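Local atomic coordinates of UPF0403 protein yphP (Bacillus subtilis, PDB entry 3FHK), a protein that removes bacillithiol from S-bacillithiolated proteins such as OhrR and MetE as a dithiol bacilliredoxin, and has protein disulfide isomerase activity. Residues V16-R20 with F85-D89; V37-E42 with K95-Y99; A66-A70 with I135-L139; Y99-A104 with K116-F121; S106-M110 with F121-I127. The protein carries 2 engineered substitutions. The contacts are given in a common frame with arbitrary orientation. Where two conformers were deposited one is given. Residue numbers count along the deposited sequence, not the author numbering.

In the fold
The five contacts are spread around one mixed sheet of the thioredoxin superfamily fold, with strands in the order 29-30, 80-85, 47-53, 109-114, 117-122. Contacts 2 and 3 lie on opposite sides of the chain's centre, about 23 Å apart between centres: helices 34-43 and 90-97 in one, 57-73 and 132-146 in the other. Contacts 4 and 5 share F121 and strand 117-122, and both are nested along the chain inside the loop that contact 3 closes. Contacts 2 and 4 share Y99. Contact 1, which closes before 4 and 5 open, touches contact 5 through A86 and S107. Contact 5 reaches the CXC motif directly, through P108 and R124, whereas contacts 2 and 4 lie away from it.

Contact 1 of 5, residues V16-R20 with F85-D89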
# COMPACT_ATOMS: atom_id res chain seq x y z
N VAL A 16 -1.38 3.79 15.95
CA VAL A 16 -2.11 3.33 17.11
C VAL A 16 -1.60 3.97 18.41
O VAL A 16 -2.30 4.00 19.41
CB VAL A 16 -2.10 1.80 17.17
CG1 VAL A 16 -2.30 1.31 18.58
CG2 VAL A 16 -3.17 1.24 16.24
N VAL A 17 -0.39 4.52 18.36
CA VAL A 17 0.25 5.12 19.54
C VAL A 17 -0.62 6.16 20.24
O VAL A 17 -0.88 6.03 21.43
CB VAL A 17 1.61 5.75 19.19
CG1 VAL A 17 2.07 6.66 20.31
CG2 VAL A 17 2.64 4.68 18.89
N PRO A 18 -1.08 7.19 19.52
CA PRO A 18 -1.94 8.16 20.20
C PRO A 18 -3.21 7.51 20.74
O PRO A 18 -3.80 8.04 21.68
CB PRO A 18 -2.29 9.16 19.08
CG PRO A 18 -2.05 8.41 17.82
CD PRO A 18 -0.84 7.59 18.12
N MET A 19 -3.62 6.39 20.16
CA MET A 19 -4.80 5.67 20.65
C MET A 19 -4.49 5.01 21.99
O MET A 19 -5.39 4.81 22.81
CB MET A 19 -5.32 4.66 19.63
CG MET A 19 -5.79 5.30 18.33
SD MET A 19 -6.47 4.15 17.09
CE MET A 19 -6.16 5.09 15.60
N ARG A 20 -3.22 4.68 22.22
CA ARG A 20 -2.78 4.17 23.52
C ARG A 20 -2.57 5.30 24.52
O ARG A 20 -3.13 5.29 25.62
CB ARG A 20 -1.48 3.39 23.39
CG ARG A 20 -1.59 2.16 22.51
CD ARG A 20 -0.22 1.55 22.24
NE ARG A 20 -0.33 0.38 21.38
CZ ARG A 20 -0.36 -0.88 21.81
NH1 ARG A 20 -0.31 -1.14 23.11
NH2 ARG A 20 -0.45 -1.88 20.95
N PHE A 85 -5.44 -3.66 24.62
CA PHE A 85 -5.81 -3.14 23.32
C PHE A 85 -6.22 -4.25 22.37
O PHE A 85 -5.38 -4.90 21.77
CB PHE A 85 -4.65 -2.35 22.71
CG PHE A 85 -5.09 -1.28 21.77
CD1 PHE A 85 -5.87 -1.59 20.67
CD2 PHE A 85 -4.74 0.05 21.98
CE1 PHE A 85 -6.29 -0.60 19.80
CE2 PHE A 85 -5.17 1.03 21.11
CZ PHE A 85 -5.95 0.70 20.01
N ALA A 86 -7.53 -4.44 22.23
CA ALA A 86 -8.02 -5.52 21.37
C ALA A 86 -7.55 -5.34 19.92
O ALA A 86 -7.52 -4.23 19.40
CB ALA A 86 -9.53 -5.59 21.43
N GLY A 87 -7.19 -6.43 19.27
CA GLY A 87 -6.82 -6.37 17.87
C GLY A 87 -5.37 -5.98 17.65
O GLY A 87 -4.80 -6.29 16.61
N GLN A 88 -4.79 -5.30 18.64
CA GLN A 88 -3.38 -4.92 18.57
C GLN A 88 -2.51 -5.78 19.49
O GLN A 88 -1.50 -6.33 19.06
CB GLN A 88 -3.20 -3.43 18.91
CG GLN A 88 -3.94 -2.50 17.97
CD GLN A 88 -3.49 -2.63 16.52
OE1 GLN A 88 -2.31 -2.41 16.19
NE2 GLN A 88 -4.42 -2.99 15.65
N ASP A 89 -2.91 -5.90 20.75
CA ASP A 89 -2.26 -6.82 21.68
C ASP A 89 -3.20 -7.99 21.90
O ASP A 89 -3.92 -8.03 22.89
CB ASP A 89 -1.96 -6.13 23.01
CG ASP A 89 -1.05 -4.94 22.85
OD1 ASP A 89 -0.34 -4.86 21.82
OD2 ASP A 89 -1.03 -4.09 23.76
O HOH W 1 -0.06 -1.74 18.03
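This is a helix-to-loop contact, part apolar and part ionic, in which the long N-terminal helix 2-24 lies against the turn that leaves strand 80-85 and leads into helix 90-97. The helix is kinked here, since P18 has no amide hydrogen to give to the preceding turn. V16 and M19 point their CA-to-CB bonds at the loop; R20 starts sideways and its end reaches over. The apolar half is built around F85: V16 CG1 lies 3.8 Å from F85 CE2 in an off-centre CH-pi contact, 4.3 Å from the ring centroid, and M19 CB meets the ring edge, 3.9 Å from F85 CE2. The M19 side chain is about 8 Å from that of the nucleophile C56, and it also packs on R21 of a second subunit. R20 CG is 3.8 Å from F85 CD2, which lies over one face of the guanidinium. R20 makes a two-pronged salt bridge to D89, NH1 to OD2 and NH2 to OD1 of D89 both at 3.1 Å. A water joins R20 NH2 (2.9 Å) to Q88 OE1 (3.0 Å). Q88 N and D89 N both bond to F85 O, at 3.2 and 2.9 Å, folding the chain tightly around G87, whose positive phi suits glycine. Because R20 NH1 forms a salt bridge with E30 as well, this one arginine faces two carboxylates, so its positive charge ties helix, loop and edge strand together beside the buried ring of F85.

Contact 2 of 5, residues V37-E42 with K95-Y99; sequences VENFME and KMREY. With SO4 (sulfate ion), chain F.
Two helices on the same side of a thioredoxin-like sheet meet here: helix 34-43 and the last part of helix 90-97 with the residues up to Y99. Segment 37-42 is alpha-helical (M41 N to V37 O 2.9 Å, E42 N to E38 O 2.8 Å), and Y99 N bonds to M96 O at 3.0 Å. The closest backbone approach is V37 to M96, CA to CA 6.1 Å. V37 (chi1 t) points CG1 between K95 CG (3.5 Å) and M96 SD (4.0 Å). One turn on, M41, with all three chi angles m, curls so that CE lies 3.3 Å from M96 CE and 3.5 Å from Y99 CG. M96 is t, p, t. The Y99 ring (chi1 m, chi2 -93°) receives M41 CB over one face, 3.9 Å from the centroid, and M41 SD stands 5.0 Å from that centroid, a Met-aromatic contact. Y99 OH donates to E42 OE2 at 2.8 Å. On the sheet side, V37 and M96 both rest on V84. R97 points away and bonds a sulfate, probably from the crystallisation liquor, NH2 to O3 2.7 Å. The tyrosine thus serves both chemistries, its ring packed against M41 and V37 and its hydroxyl bound to a carboxylate that also forms a salt bridge with K116.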
# COMPACT_ATOMS: atom_id res chain seq x y z
N VAL A 37 -0.85 -9.39 32.00
CA VAL A 37 -2.24 -9.48 32.42
C VAL A 37 -2.37 -10.39 33.64
O VAL A 37 -3.03 -10.05 34.62
CB VAL A 37 -3.15 -9.95 31.28
CG1 VAL A 37 -4.58 -10.18 31.79
CG2 VAL A 37 -3.15 -8.94 30.14
N GLU A 38 -1.75 -11.56 33.57
CA GLU A 38 -1.75 -12.49 34.70
C GLU A 38 -1.16 -11.83 35.93
O GLU A 38 -1.75 -11.87 37.01
CB GLU A 38 -0.96 -13.75 34.37
CG GLU A 38 -1.79 -14.88 33.80
CD GLU A 38 -0.93 -16.02 33.29
OE1 GLU A 38 -0.02 -15.76 32.47
OE2 GLU A 38 -1.17 -17.18 33.71
N ASN A 39 0.01 -11.23 35.75
CA ASN A 39 0.69 -10.53 36.84
C ASN A 39 -0.22 -9.55 37.55
O ASN A 39 -0.39 -9.62 38.77
CB ASN A 39 1.92 -9.79 36.32
CG ASN A 39 3.20 -10.51 36.65
OD1 ASN A 39 3.56 -10.65 37.83
ND2 ASN A 39 3.91 -10.97 35.63
N PHE A 40 -0.82 -8.64 36.80
CA PHE A 40 -1.70 -7.67 37.41
C PHE A 40 -2.90 -8.35 38.07
O PHE A 40 -3.14 -8.16 39.26
CB PHE A 40 -2.20 -6.63 36.41
CG PHE A 40 -3.25 -5.73 36.98
CD1 PHE A 40 -2.91 -4.68 37.83
CD2 PHE A 40 -4.60 -5.98 36.73
CE1 PHE A 40 -3.88 -3.88 38.39
CE2 PHE A 40 -5.58 -5.18 37.29
CZ PHE A 40 -5.22 -4.13 38.12
N MET A 41 -3.64 -9.13 37.30
CA MET A 41 -4.89 -9.73 37.79
C MET A 41 -4.69 -10.63 39.01
O MET A 41 -5.52 -10.64 39.91
CB MET A 41 -5.64 -10.45 36.67
CG MET A 41 -6.15 -9.52 35.56
SD MET A 41 -7.49 -8.42 36.08
CE MET A 41 -8.90 -9.51 35.91
N GLU A 42 -3.59 -11.38 39.07
CA GLU A 42 -3.35 -12.24 40.24
C GLU A 42 -2.92 -11.48 41.50
O GLU A 42 -2.84 -12.06 42.57
CB GLU A 42 -2.35 -13.36 39.93
CG GLU A 42 -2.76 -14.30 38.80
CD GLU A 42 -4.15 -14.92 38.99
OE1 GLU A 42 -4.54 -15.21 40.13
OE2 GLU A 42 -4.84 -15.12 37.97
N LYS A 95 -6.23 -13.06 27.20
CA LYS A 95 -5.96 -13.37 28.60
C LYS A 95 -6.84 -12.58 29.58
O LYS A 95 -7.37 -13.13 30.53
CB LYS A 95 -4.47 -13.15 28.90
CG LYS A 95 -4.07 -13.33 30.35
CD LYS A 95 -4.51 -14.68 30.87
CE LYS A 95 -3.99 -15.80 29.99
NZ LYS A 95 -4.12 -17.12 30.66
N MET A 96 -7.00 -11.28 29.35
CA MET A 96 -7.88 -10.49 30.20
C MET A 96 -9.31 -11.03 30.13
O MET A 96 -9.98 -11.19 31.15
CB MET A 96 -7.85 -9.01 29.81
CG MET A 96 -8.56 -8.10 30.80
SD MET A 96 -8.02 -8.33 32.51
CE MET A 96 -9.29 -7.42 33.36
N ARG A 97 -9.76 -11.35 28.92
CA ARG A 97 -11.13 -11.81 28.73
C ARG A 97 -11.42 -13.12 29.45
O ARG A 97 -12.56 -13.37 29.85
CB ARG A 97 -11.49 -11.87 27.23
CG ARG A 97 -11.66 -10.47 26.57
CD ARG A 97 -11.77 -10.58 25.04
NE ARG A 97 -12.25 -9.34 24.43
CZ ARG A 97 -12.18 -9.06 23.13
NH1 ARG A 97 -11.62 -9.90 22.27
NH2 ARG A 97 -12.64 -7.90 22.68
N GLU A 98 -10.39 -13.94 29.66
CA GLU A 98 -10.55 -15.19 30.41
C GLU A 98 -11.10 -14.94 31.81
O GLU A 98 -11.73 -15.83 32.40
CB GLU A 98 -9.23 -15.93 30.50
CG GLU A 98 -8.81 -16.65 29.23
CD GLU A 98 -7.48 -17.36 29.40
OE1 GLU A 98 -6.98 -17.42 30.54
OE2 GLU A 98 -6.93 -17.86 28.39
N TYR A 99 -10.85 -13.75 32.35
CA TYR A 99 -11.28 -13.39 33.70
C TYR A 99 -12.72 -12.89 33.73
O TYR A 99 -13.34 -12.84 34.80
CB TYR A 99 -10.36 -12.31 34.28
CG TYR A 99 -8.95 -12.78 34.59
CD1 TYR A 99 -8.60 -13.25 35.85
CD2 TYR A 99 -7.97 -12.76 33.61
CE1 TYR A 99 -7.31 -13.69 36.13
CE2 TYR A 99 -6.68 -13.19 33.87
CZ TYR A 99 -6.36 -13.65 35.13
OH TYR A 99 -5.07 -14.07 35.37
S SO4 F . -11.77 -8.14 19.05
O1 SO4 F . -12.50 -8.84 18.00
O2 SO4 F . -10.97 -7.09 18.42
O3 SO4 F . -12.76 -7.56 19.96
O4 SO4 F . -10.85 -9.02 19.78

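Contact 3 of 5, residues A66-A70 with I135-L139; sequences AATQA and IMKNL
Helix 66-70, a piece of helix 57-73, packs against 135-139 of the C-terminal helix 132-146. Both segments are regular alpha helix, with A70 N to A66 O at 2.9 Å and L139 N to I135 O at 3.0 Å. Their axes come within 9.2 Å and cross at -53°, and A66 and M136 have the closest CA atoms, 5.3 Å apart. The 66-70 side is nearly smooth: the methyls of A66 and A70, one turn apart, point at the partner helix, and the larger side chains of 135-139 fill in around them. I135 (m, t) brings CG2 to 4.0 Å from A66 CB. M136 has an off-rotamer chi1 of -110°, then chi2 t and chi3 m; its CG sits 3.4 Å from A66 O and 3.9 Å from A70 CB, and the chain runs on so that SD is 3.6 Å from Q69 CB. Q69 itself (chi1 m, chi2 t) lies at the side of the interface. L139 (m, t) directs CD1 between A66, A67 and A70, 3.6 Å from A66 O, 3.7 Å from A67 CA and 3.7 Å from A70 CB. No hydrogen bond crosses the interface. Beneath it, A67, I135 and L139 all rest on M110 of strand 109-114. Alanines on one helix receive the larger side chains of the other, and the two, laid over the same face of the central sheet, form one helical layer of this thioredoxin-superfamily fold, here on the helix that starts in the CXC motif.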
# COMPACT_ATOMS: atom_id res chain seq x y z
N ALA A 66 -15.03 8.65 27.76
CA ALA A 66 -15.92 8.39 28.89
C ALA A 66 -15.17 7.80 30.07
O ALA A 66 -15.39 8.20 31.21
CB ALA A 66 -17.06 7.48 28.49
N ALA A 67 -14.28 6.86 29.78
CA ALA A 67 -13.52 6.17 30.81
C ALA A 67 -12.61 7.13 31.56
O ALA A 67 -12.54 7.10 32.78
CB ALA A 67 -12.71 5.05 30.19
N THR A 68 -11.88 7.96 30.82
CA THR A 68 -10.90 8.85 31.44
C THR A 68 -11.57 9.99 32.20
O THR A 68 -11.07 10.43 33.24
CB THR A 68 -9.87 9.39 30.41
OG1 THR A 68 -10.52 10.21 29.44
CG2 THR A 68 -9.17 8.22 29.71
N GLN A 69 -12.71 10.46 31.69
CA GLN A 69 -13.44 11.54 32.33
C GLN A 69 -14.19 11.07 33.57
O GLN A 69 -14.21 11.76 34.59
CB GLN A 69 -14.38 12.23 31.34
CG GLN A 69 -13.65 13.09 30.30
CD GLN A 69 -14.50 13.45 29.09
OE1 GLN A 69 -14.00 13.49 27.97
NE2 GLN A 69 -15.78 13.72 29.32
N ALA A 70 -14.80 9.88 33.50
CA ALA A 70 -15.52 9.35 34.65
C ALA A 70 -14.56 9.20 35.82
O ALA A 70 -14.89 9.53 36.96
CB ALA A 70 -16.18 8.00 34.30
N ILE A 135 -23.00 7.12 28.90
CA ILE A 135 -21.95 6.16 29.23
C ILE A 135 -21.22 6.53 30.51
O ILE A 135 -20.90 5.66 31.31
CB ILE A 135 -20.96 5.98 28.06
CG1 ILE A 135 -21.75 5.79 26.76
CG2 ILE A 135 -20.04 4.79 28.30
CD1 ILE A 135 -20.92 5.30 25.60
N MET A 136 -20.95 7.82 30.70
CA MET A 136 -20.28 8.26 31.92
C MET A 136 -21.18 8.04 33.14
O MET A 136 -20.70 7.66 34.21
CB MET A 136 -19.84 9.71 31.80
CG MET A 136 -18.33 9.89 31.70
SD MET A 136 -17.92 11.62 31.58
CE MET A 136 -19.00 12.05 30.23
N LYS A 137 -22.48 8.28 32.97
CA LYS A 137 -23.46 8.03 34.02
C LYS A 137 -23.47 6.54 34.35
O LYS A 137 -23.67 6.15 35.50
CB LYS A 137 -24.85 8.48 33.57
CG LYS A 137 -25.94 8.35 34.64
N ASN A 138 -23.25 5.72 33.33
CA ASN A 138 -23.14 4.28 33.51
C ASN A 138 -21.95 3.96 34.40
O ASN A 138 -22.08 3.29 35.42
CB ASN A 138 -22.99 3.61 32.14
CG ASN A 138 -23.02 2.09 32.22
OD1 ASN A 138 -22.73 1.50 33.26
ND2 ASN A 138 -23.37 1.45 31.11
N LEU A 139 -20.78 4.47 34.02
CA LEU A 139 -19.55 4.24 34.78
C LEU A 139 -19.66 4.77 36.21
O LEU A 139 -19.33 4.07 37.16
CB LEU A 139 -18.37 4.92 34.09
CG LEU A 139 -17.70 4.13 32.97
CD1 LEU A 139 -16.75 5.01 32.17
CD2 LEU A 139 -16.97 2.94 33.55

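Contact 4 of 5, residues Y99-A104 with K116-F121; sequences YFTGAA and KEVVHF. Engineered in segment 99-104: A103 (natural residue Gln), A104 (natural residue Glu). With SO4 (sulfate ion), chain G.
From K116 to F121 the edge strand 117-122 runs past the loop 99-104, the nearest CA atoms being Y99 and K116 (7.1 Å), F100 and V118 (6.3 Å), A103 and F121 (8.2 Å). K116 lays CD at the Y99 ring edge, 3.9 Å from CE1 of Y99; its NZ forms a salt bridge with E42. A water links K116 O (2.8 Å) to Y99 O (3.2 Å); a second joins V118 N and Y99 O, 2.9 Å from each. V118 (chi1 t) sets CG2 3.6 Å from F100 CD1. H120 ND1 bonds O1 of a sulfate, probably from the crystallisation liquor, at 2.9 Å. F121 (chi1 t) sends its ring edge toward the F100 face, centroids 5.7 Å apart, planes at 66°; engineered A103 sets CB over the F121 ring, 4.0 Å from its centroid. F100 centres an inverse gamma turn and opens a type II turn to A103 (A103 N to F100 O 2.9 Å). These turns pack beside a classic bulge, V119 and H120 opposite L112, in this chain's outermost strand 117-122.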
# COMPACT_ATOMS: atom_id res chain seq x y z
N TYR A 99 -10.85 -13.75 32.35
CA TYR A 99 -11.28 -13.39 33.70
C TYR A 99 -12.72 -12.89 33.73
O TYR A 99 -13.34 -12.84 34.80
CB TYR A 99 -10.36 -12.31 34.28
CG TYR A 99 -8.95 -12.78 34.59
CD1 TYR A 99 -8.60 -13.25 35.85
CD2 TYR A 99 -7.97 -12.76 33.61
CE1 TYR A 99 -7.31 -13.69 36.13
CE2 TYR A 99 -6.68 -13.19 33.87
CZ TYR A 99 -6.36 -13.65 35.13
OH TYR A 99 -5.07 -14.07 35.37
N PHE A 100 -13.25 -12.49 32.57
CA PHE A 100 -14.59 -11.91 32.49
C PHE A 100 -15.64 -13.02 32.36
O PHE A 100 -16.36 -13.09 31.36
CB PHE A 100 -14.71 -10.94 31.30
CG PHE A 100 -13.76 -9.76 31.34
CD1 PHE A 100 -13.08 -9.43 32.51
CD2 PHE A 100 -13.58 -8.96 30.22
CE1 PHE A 100 -12.22 -8.35 32.56
CE2 PHE A 100 -12.73 -7.86 30.25
CZ PHE A 100 -12.05 -7.55 31.42
N THR A 101 -15.71 -13.89 33.36
CA THR A 101 -16.58 -15.07 33.31
C THR A 101 -18.02 -14.67 33.00
O THR A 101 -18.59 -13.78 33.63
CB THR A 101 -16.55 -15.85 34.65
OG1 THR A 101 -15.21 -15.92 35.13
CG2 THR A 101 -17.10 -17.27 34.47
N GLY A 102 -18.59 -15.33 32.01
CA GLY A 102 -19.95 -15.05 31.61
C GLY A 102 -20.04 -14.13 30.41
O GLY A 102 -21.00 -14.22 29.64
N ALA A 103 -19.05 -13.25 30.26
CA ALA A 103 -19.08 -12.26 29.20
C ALA A 103 -18.63 -12.79 27.85
O ALA A 103 -17.69 -13.56 27.76
CB ALA A 103 -18.24 -11.03 29.58
N ALA A 104 -19.30 -12.34 26.79
CA ALA A 104 -18.79 -12.58 25.45
C ALA A 104 -17.72 -11.52 25.15
O ALA A 104 -17.67 -10.48 25.81
CB ALA A 104 -19.91 -12.51 24.43
N LYS A 116 -10.16 -9.70 41.24
CA LYS A 116 -10.18 -10.05 39.82
C LYS A 116 -11.58 -10.49 39.35
O LYS A 116 -11.73 -11.06 38.27
CB LYS A 116 -9.12 -11.11 39.50
CG LYS A 116 -9.28 -12.40 40.25
CD LYS A 116 -8.16 -13.39 39.91
CE LYS A 116 -8.51 -14.80 40.40
NZ LYS A 116 -7.52 -15.81 39.91
N GLU A 117 -12.59 -10.22 40.16
CA GLU A 117 -13.97 -10.55 39.81
C GLU A 117 -14.70 -9.35 39.21
O GLU A 117 -14.65 -8.26 39.76
CB GLU A 117 -14.72 -11.04 41.05
CG GLU A 117 -16.22 -11.19 40.81
CD GLU A 117 -17.04 -11.25 42.10
OE1 GLU A 117 -17.70 -12.29 42.33
OE2 GLU A 117 -17.02 -10.27 42.87
N VAL A 118 -15.40 -9.56 38.10
CA VAL A 118 -16.21 -8.51 37.50
C VAL A 118 -17.42 -8.19 38.37
O VAL A 118 -18.16 -9.09 38.76
CB VAL A 118 -16.68 -8.90 36.09
CG1 VAL A 118 -17.60 -7.82 35.49
CG2 VAL A 118 -15.47 -9.15 35.18
N VAL A 119 -17.60 -6.92 38.72
CA VAL A 119 -18.81 -6.51 39.44
C VAL A 119 -19.68 -5.59 38.58
O VAL A 119 -20.83 -5.31 38.91
CB VAL A 119 -18.49 -5.83 40.79
CG1 VAL A 119 -17.81 -6.81 41.74
CG2 VAL A 119 -17.64 -4.55 40.58
N HIS A 120 -19.12 -5.12 37.47
CA HIS A 120 -19.92 -4.38 36.51
C HIS A 120 -19.28 -4.43 35.13
O HIS A 120 -18.08 -4.25 35.00
CB HIS A 120 -20.13 -2.93 36.94
CG HIS A 120 -21.11 -2.19 36.08
ND1 HIS A 120 -22.47 -2.33 36.21
CD2 HIS A 120 -20.91 -1.33 35.05
CE1 HIS A 120 -23.08 -1.58 35.31
NE2 HIS A 120 -22.16 -0.95 34.60
N PHE A 121 -20.09 -4.68 34.11
CA PHE A 121 -19.56 -4.90 32.78
C PHE A 121 -20.26 -3.95 31.81
O PHE A 121 -21.46 -3.72 31.93
CB PHE A 121 -19.74 -6.37 32.37
CG PHE A 121 -18.93 -6.76 31.16
CD1 PHE A 121 -19.53 -6.94 29.92
CD2 PHE A 121 -17.56 -6.93 31.25
CE1 PHE A 121 -18.78 -7.27 28.81
CE2 PHE A 121 -16.80 -7.26 30.13
CZ PHE A 121 -17.41 -7.43 28.92
S SO4 G . -24.39 -3.24 38.86
O1 SO4 G . -24.14 -4.18 37.77
O2 SO4 G . -25.38 -2.27 38.40
O3 SO4 G . -24.92 -3.94 40.03
O4 SO4 G . -23.15 -2.58 39.23
O HOH W 2 -15.27 -12.22 36.93
O HOH W 3 -11.74 -13.73 37.43

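Contact 5 of 5, residues S106-M110 with F121-I127; sequences SSPSM and FIPRHEI
M110 and I122 form an antiparallel hydrogen-bonded pair, CA atoms 5.0 Å apart, where the hairpin of strands 109-114 and 117-122 opens: M110 N gives to I122 O at 3.0 Å and I122 N to M110 O at 2.8 Å. Beyond it side chains take over. S106 OG (chi1 p) accepts from R124 N at 3.0 Å, and S109 OG (chi1 p) donates to S106 O at 2.9 Å. R124, extended with chi1 to chi3 all t, gives NH1 to S107 O at 2.8 Å, while its NE forms a salt bridge with E128. The peptide bond before P108 is cis, the cis-proline of the thioredoxin superfamily; P108 touches C58 and R124 touches C56, the two nucleophiles. Residues 124-126 have helical angles, and I127 N bonds to R124 O at 2.9 Å. I127 CD1 lies 3.6 Å from M110 CE. The hairpin end is held between S109's backbone bonds to V52 of strand 47-53, helix 57-73 over P108 and I127, and helix 132-146 against I122 and I127.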
# COMPACT_ATOMS: atom_id res chain seq x y z
N SER A 106 -16.11 -8.42 23.26
CA SER A 106 -16.48 -7.29 22.42
C SER A 106 -15.49 -6.15 22.64
O SER A 106 -14.74 -6.15 23.62
CB SER A 106 -17.92 -6.83 22.68
OG SER A 106 -18.04 -6.14 23.92
N SER A 107 -15.53 -5.17 21.75
CA SER A 107 -14.48 -4.16 21.68
C SER A 107 -15.06 -2.90 21.02
O SER A 107 -15.64 -2.97 19.94
CB SER A 107 -13.35 -4.72 20.82
OG SER A 107 -12.23 -3.87 20.83
N PRO A 108 -14.93 -1.73 21.68
CA PRO A 108 -14.36 -1.54 23.01
C PRO A 108 -15.32 -2.08 24.05
O PRO A 108 -16.49 -2.26 23.75
CB PRO A 108 -14.30 -0.01 23.14
CG PRO A 108 -15.46 0.44 22.28
CD PRO A 108 -15.33 -0.44 21.09
N SER A 109 -14.84 -2.33 25.25
CA SER A 109 -15.72 -2.70 26.34
C SER A 109 -15.02 -2.34 27.64
O SER A 109 -13.84 -2.00 27.64
CB SER A 109 -16.13 -4.18 26.26
OG SER A 109 -14.99 -5.04 26.30
N MET A 110 -15.74 -2.40 28.76
CA MET A 110 -15.15 -2.02 30.04
C MET A 110 -15.61 -2.96 31.15
O MET A 110 -16.76 -3.40 31.17
CB MET A 110 -15.50 -0.58 30.36
CG MET A 110 -14.95 0.45 29.37
SD MET A 110 -15.39 2.16 29.78
CE MET A 110 -16.83 2.37 28.73
N PHE A 121 -20.09 -4.68 34.11
CA PHE A 121 -19.56 -4.90 32.78
C PHE A 121 -20.26 -3.95 31.81
O PHE A 121 -21.46 -3.72 31.93
CB PHE A 121 -19.74 -6.37 32.37
CG PHE A 121 -18.93 -6.76 31.16
CD1 PHE A 121 -19.53 -6.94 29.92
CD2 PHE A 121 -17.56 -6.93 31.25
CE1 PHE A 121 -18.78 -7.27 28.81
CE2 PHE A 121 -16.80 -7.26 30.13
CZ PHE A 121 -17.41 -7.43 28.92
N ILE A 122 -19.51 -3.38 30.88
CA ILE A 122 -20.09 -2.54 29.85
C ILE A 122 -19.66 -3.06 28.49
O ILE A 122 -18.58 -2.73 28.02
CB ILE A 122 -19.64 -1.08 29.99
CG1 ILE A 122 -19.93 -0.57 31.40
CG2 ILE A 122 -20.33 -0.21 28.95
CD1 ILE A 122 -19.34 0.80 31.69
N PRO A 123 -20.50 -3.88 27.86
CA PRO A 123 -20.13 -4.44 26.56
C PRO A 123 -20.23 -3.38 25.48
O PRO A 123 -20.78 -2.30 25.71
CB PRO A 123 -21.18 -5.53 26.34
CG PRO A 123 -22.37 -5.05 27.09
CD PRO A 123 -21.86 -4.27 28.27
N ARG A 124 -19.70 -3.68 24.30
CA ARG A 124 -19.76 -2.75 23.18
C ARG A 124 -21.16 -2.17 22.91
O ARG A 124 -21.29 -0.99 22.61
CB ARG A 124 -19.21 -3.40 21.91
CG ARG A 124 -19.26 -2.44 20.73
CD ARG A 124 -18.93 -3.13 19.41
NE ARG A 124 -19.22 -2.25 18.28
CZ ARG A 124 -18.31 -1.54 17.62
NH1 ARG A 124 -17.03 -1.61 17.97
NH2 ARG A 124 -18.67 -0.76 16.61
N HIS A 125 -22.20 -2.99 23.03
CA HIS A 125 -23.55 -2.53 22.69
C HIS A 125 -24.11 -1.55 23.71
O HIS A 125 -25.12 -0.90 23.47
CB HIS A 125 -24.52 -3.71 22.47
CG HIS A 125 -24.93 -4.42 23.72
ND1 HIS A 125 -24.42 -5.65 24.07
CD2 HIS A 125 -25.81 -4.09 24.69
CE1 HIS A 125 -24.96 -6.04 25.22
NE2 HIS A 125 -25.81 -5.11 25.61
N GLU A 126 -23.41 -1.42 24.84
CA GLU A 126 -23.80 -0.49 25.89
C GLU A 126 -23.06 0.82 25.64
O GLU A 126 -23.29 1.83 26.32
CB GLU A 126 -23.42 -1.05 27.25
CG GLU A 126 -24.50 -0.94 28.30
CD GLU A 126 -25.56 -2.01 28.16
OE1 GLU A 126 -25.50 -3.00 28.92
OE2 GLU A 126 -26.44 -1.87 27.29
N ILE A 127 -22.18 0.78 24.66
CA ILE A 127 -21.34 1.93 24.32
C ILE A 127 -21.72 2.50 22.95
O ILE A 127 -22.08 3.67 22.84
CB ILE A 127 -19.85 1.55 24.31
CG1 ILE A 127 -19.43 1.05 25.70
CG2 ILE A 127 -18.99 2.74 23.84
CD1 ILE A 127 -17.95 0.66 25.81